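Local coordinates for protein Dmd discriminator of mRNA degradation (Enterobacteria phage RB69, PDB 5I8J) that probably acts as a phage antitoxin that counters the bacterial toxin RnlA and so keeps phage mRNA from being degraded, at residues V8-F14 with A46-I52. Residues are numbered along the deposited sequence; the frame is centred on the assembly and turned at random.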
ATOM      1  N   VAL A   8      -0.586 -10.404   3.630  1.00 14.38           N
ATOM      2  CA  VAL A   8       0.453  -9.445   3.291  1.00 11.58           C
ATOM      3  C   VAL A   8      -0.059  -8.524   2.203  1.00 13.54           C
ATOM      4  O   VAL A   8      -0.525  -8.976   1.169  1.00 11.57           O
ATOM      5  CB  VAL A   8       1.745 -10.148   2.826  1.00 12.43           C
ATOM      6  CG1 VAL A   8       2.868  -9.125   2.647  1.00 13.23           C
ATOM      7  CG2 VAL A   8       2.158 -11.206   3.845  1.00 16.51           C
ATOM      8  N   THR A   9       0.003  -7.221   2.455  1.00 12.02           N
ATOM      9  CA  THR A   9      -0.349  -6.241   1.438  1.00 11.30           C
ATOM     10  C   THR A   9       0.927  -5.795   0.728  1.00 11.67           C
ATOM     11  O   THR A   9       1.850  -5.311   1.366  1.00 10.44           O
ATOM     12  CB  THR A   9      -1.058  -5.013   2.039  1.00 12.67           C
ATOM     13  OG1 THR A   9      -2.271  -5.422   2.700  1.00 13.91           O
ATOM     14  CG2 THR A   9      -1.383  -4.001   0.945  1.00 14.63           C
ATOM     15  N   PHE A  10       0.969  -5.985  -0.580  1.00 11.71           N
ATOM     16  CA  PHE A  10       2.103  -5.586  -1.399  1.00 12.24           C
ATOM     17  C   PHE A  10       1.739  -4.329  -2.160  1.00 11.75           C
ATOM     18  O   PHE A  10       0.650  -4.242  -2.751  1.00 13.14           O
ATOM     19  CB  PHE A  10       2.498  -6.698  -2.378  1.00 11.13           C
ATOM     20  CG  PHE A  10       3.049  -7.927  -1.717  1.00 12.68           C
ATOM     21  CD1 PHE A  10       4.412  -8.054  -1.477  1.00 12.55           C
ATOM     22  CD2 PHE A  10       2.207  -8.954  -1.328  1.00 13.80           C
ATOM     23  CE1 PHE A  10       4.920  -9.181  -0.870  1.00 12.89           C
ATOM     24  CE2 PHE A  10       2.709 -10.089  -0.713  1.00 15.38           C
ATOM     25  CZ  PHE A  10       4.063 -10.205  -0.483  1.00 14.60           C
ATOM     26  N   ILE A  11       2.640  -3.352  -2.135  1.00 11.10           N
ATOM     27  CA  ILE A  11       2.472  -2.142  -2.926  1.00  8.62           C
ATOM     28  C   ILE A  11       3.655  -2.012  -3.854  1.00  9.62           C
ATOM     29  O   ILE A  11       4.789  -2.095  -3.417  1.00  9.70           O
ATOM     30  CB  ILE A  11       2.381  -0.882  -2.066  1.00 13.40           C
ATOM     31  CG1 ILE A  11       1.384  -1.078  -0.926  1.00 16.09           C
ATOM     32  CG2 ILE A  11       1.994   0.306  -2.931  1.00 12.91           C
ATOM     33  CD1 ILE A  11       1.567  -0.028   0.132  1.00 20.15           C
ATOM     34  N   GLY A  12       3.381  -1.829  -5.137  1.00  9.69           N
ATOM     35  CA  GLY A  12       4.419  -1.798  -6.153  1.00 10.38           C
ATOM     36  C   GLY A  12       4.405  -0.508  -6.954  1.00 10.99           C
ATOM     37  O   GLY A  12       3.338   0.060  -7.223  1.00 10.53           O
ATOM     38  N   TRP A  13       5.603  -0.037  -7.292  1.00  9.18           N
ATOM     39  CA  TRP A  13       5.815   1.069  -8.219  1.00 10.95           C
ATOM     40  C   TRP A  13       6.610   0.613  -9.430  1.00 10.37           C
ATOM     41  O   TRP A  13       7.750   0.149  -9.291  1.00 11.37           O
ATOM     42  CB  TRP A  13       6.574   2.217  -7.551  1.00  9.39           C
ATOM     43  CG  TRP A  13       5.803   2.984  -6.539  1.00 12.03           C
ATOM     44  CD1 TRP A  13       5.201   4.201  -6.714  1.00 13.93           C
ATOM     45  CD2 TRP A  13       5.585   2.618  -5.170  1.00  9.85           C
ATOM     46  NE1 TRP A  13       4.602   4.601  -5.538  1.00 11.38           N
ATOM     47  CE2 TRP A  13       4.826   3.654  -4.580  1.00 12.76           C
ATOM     48  CE3 TRP A  13       5.946   1.516  -4.393  1.00 12.05           C
ATOM     49  CZ2 TRP A  13       4.418   3.613  -3.243  1.00 12.64           C
ATOM     50  CZ3 TRP A  13       5.541   1.482  -3.058  1.00 12.09           C
ATOM     51  CH2 TRP A  13       4.785   2.529  -2.504  1.00 12.24           C
ATOM     52  N   PHE A  14       6.012   0.743 -10.611  1.00 10.50           N
ATOM     53  CA  PHE A  14       6.731   0.502 -11.857  1.00 13.57           C
ATOM     54  C   PHE A  14       7.712   1.648 -12.091  1.00 12.19           C
ATOM     55  O   PHE A  14       7.614   2.694 -11.446  1.00 13.86           O
ATOM     56  CB  PHE A  14       5.774   0.392 -13.049  1.00 12.66           C
ATOM     57  CG  PHE A  14       4.875  -0.811 -13.005  1.00 16.92           C
ATOM     58  CD1 PHE A  14       5.386  -2.089 -13.175  1.00 16.20           C
ATOM     59  CD2 PHE A  14       3.513  -0.661 -12.817  1.00 15.07           C
ATOM     60  CE1 PHE A  14       4.548  -3.192 -13.138  1.00 16.93           C
ATOM     61  CE2 PHE A  14       2.673  -1.760 -12.779  1.00 18.50           C
ATOM     62  CZ  PHE A  14       3.190  -3.026 -12.937  1.00 17.48           C
ATOM     63  N   ALA A  46      10.178  -3.561 -10.695  1.00 13.00           N
ATOM     64  CA  ALA A  46       9.467  -2.622  -9.845  1.00 11.44           C
ATOM     65  C   ALA A  46      10.082  -2.508  -8.454  1.00 12.61           C
ATOM     66  O   ALA A  46      10.917  -3.319  -8.052  1.00 11.94           O
ATOM     67  CB  ALA A  46       7.992  -3.045  -9.734  1.00 13.68           C
ATOM     68  N   LEU A  47       9.666  -1.477  -7.737  1.00 10.50           N
ATOM     69  CA  LEU A  47       9.889  -1.377  -6.304  1.00 10.75           C
ATOM     70  C   LEU A  47       8.675  -1.998  -5.647  1.00 10.57           C
ATOM     71  O   LEU A  47       7.558  -1.605  -5.948  1.00 10.93           O
ATOM     72  CB  LEU A  47      10.051   0.082  -5.867  1.00 11.42           C
ATOM     73  CG  LEU A  47       9.899   0.385  -4.375  1.00 11.58           C
ATOM     74  CD1 LEU A  47      11.038  -0.234  -3.575  1.00 14.29           C
ATOM     75  CD2 LEU A  47       9.821   1.886  -4.131  1.00 13.78           C
ATOM     76  N   VAL A  48       8.870  -2.981  -4.778  1.00  9.38           N
ATOM     77  CA  VAL A  48       7.727  -3.579  -4.083  1.00  9.06           C
ATOM     78  C   VAL A  48       7.972  -3.563  -2.587  1.00 10.80           C
ATOM     79  O   VAL A  48       9.058  -3.928  -2.133  1.00 12.00           O
ATOM     80  CB  VAL A  48       7.463  -5.030  -4.551  1.00 10.19           C
ATOM     81  CG1 VAL A  48       6.284  -5.650  -3.765  1.00  8.44           C
ATOM     82  CG2 VAL A  48       7.180  -5.061  -6.041  1.00  7.95           C
ATOM     83  N   LYS A  49       6.964  -3.106  -1.835  1.00  8.68           N
ATOM     84  CA  LYS A  49       6.991  -3.095  -0.379  1.00  9.36           C
ATOM     85  C   LYS A  49       5.965  -4.080   0.149  1.00 11.87           C
ATOM     86  O   LYS A  49       4.839  -4.131  -0.358  1.00 11.20           O
ATOM     87  CB  LYS A  49       6.687  -1.705   0.180  1.00 11.72           C
ATOM     88  CG  LYS A  49       7.586  -0.596  -0.338  1.00 11.16           C
ATOM     89  CD  LYS A  49       7.017   0.774   0.080  1.00 10.70           C
ATOM     90  CE  LYS A  49       7.793   1.925  -0.542  1.00 15.20           C
ATOM     91  NZ  LYS A  49       9.037   2.245   0.189  1.00 15.91           N
ATOM     92  N   ALA A  50       6.359  -4.850   1.162  1.00  9.44           N
ATOM     93  CA  ALA A  50       5.448  -5.779   1.836  1.00 11.04           C
ATOM     94  C   ALA A  50       5.034  -5.221   3.204  1.00 11.96           C
ATOM     95  O   ALA A  50       5.868  -4.802   3.996  1.00 11.99           O
ATOM     96  CB  ALA A  50       6.104  -7.158   1.986  1.00 11.38           C
ATOM     97  N   PHE A  51       3.730  -5.217   3.457  1.00 11.36           N
ATOM     98  CA  PHE A  51       3.149  -4.708   4.686  1.00 12.86           C
ATOM     99  C   PHE A  51       2.389  -5.817   5.405  1.00 12.62           C
ATOM    100  O   PHE A  51       1.625  -6.547   4.779  1.00 12.81           O
ATOM    101  CB  PHE A  51       2.186  -3.544   4.400  1.00 12.96           C
ATOM    102  CG  PHE A  51       2.864  -2.256   4.009  1.00 13.63           C
ATOM    103  CD1 PHE A  51       3.300  -2.041   2.703  1.00 15.30           C
ATOM    104  CD2 PHE A  51       3.029  -1.239   4.943  1.00 14.83           C
ATOM    105  CE1 PHE A  51       3.915  -0.841   2.351  1.00 14.43           C
ATOM    106  CE2 PHE A  51       3.644  -0.039   4.592  1.00 14.21           C
ATOM    107  CZ  PHE A  51       4.080   0.161   3.297  1.00 15.73           C
ATOM    108  N   ILE A  52       2.589  -5.930   6.715  1.00 12.09           N
ATOM    109  CA  ILE A  52       1.761  -6.801   7.549  1.00 12.48           C
ATOM    110  C   ILE A  52       1.220  -5.962   8.699  1.00 16.86           C
ATOM    111  O   ILE A  52       1.980  -5.258   9.365  1.00 15.35           O
ATOM    112  CB  ILE A  52       2.537  -8.013   8.094  1.00 16.56           C
ATOM    113  CG1 ILE A  52       3.093  -8.854   6.942  1.00 16.99           C
ATOM    114  CG2 ILE A  52       1.626  -8.878   8.985  1.00 16.69           C
ATOM    115  CD1 ILE A  52       4.073  -9.937   7.395  1.00 18.53           C
TER
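Start at Ala46: its CB sits 3.2 Å from Trp13 O. Leu47 then makes the first of three antiparallel hydrogen-bonded pairs, with Leu47 N to Trp13 O at 3.0 Å and Trp13 N to Leu47 O at 2.8 Å, and Leu47 CD2 packs 3.9 Å from Trp13 CE3. Val48 faces the other way, in a non-hydrogen-bonded pair with Gly12 (CA–CA 4.3 Å) that leaves it no side chain opposite, and Val48 CG1 reaches the edge of the Phe10 ring. Lys49 pairs with Ile11 through two 2.9 Å bonds, Lys49 N to Ile11 O and Ile11 N to Lys49 O. Lys49 CE lies 3.4 Å from Trp13 CZ3, while NZ salt-bridges Glu59 of its own chain and Asp54 of the second subunit. Ala50 CB packs against Val8 CG1 (3.8 Å) and Phe10 CE1 (3.7 Å); Phe10 and Ala50 also touch helix 30-44. Phe51 closes the ladder with Thr9, and Phe51 CE1 lies 3.3 Å from Ile11 CD1. On this face Ile11 packs on Ile11 of the second subunit, and Phe51 meets Phe51 of that subunit edge-to-face. Strands 6-14 and 46-52 are the central pair of a four-stranded antiparallel sheet with helix 30-44 packed on one face.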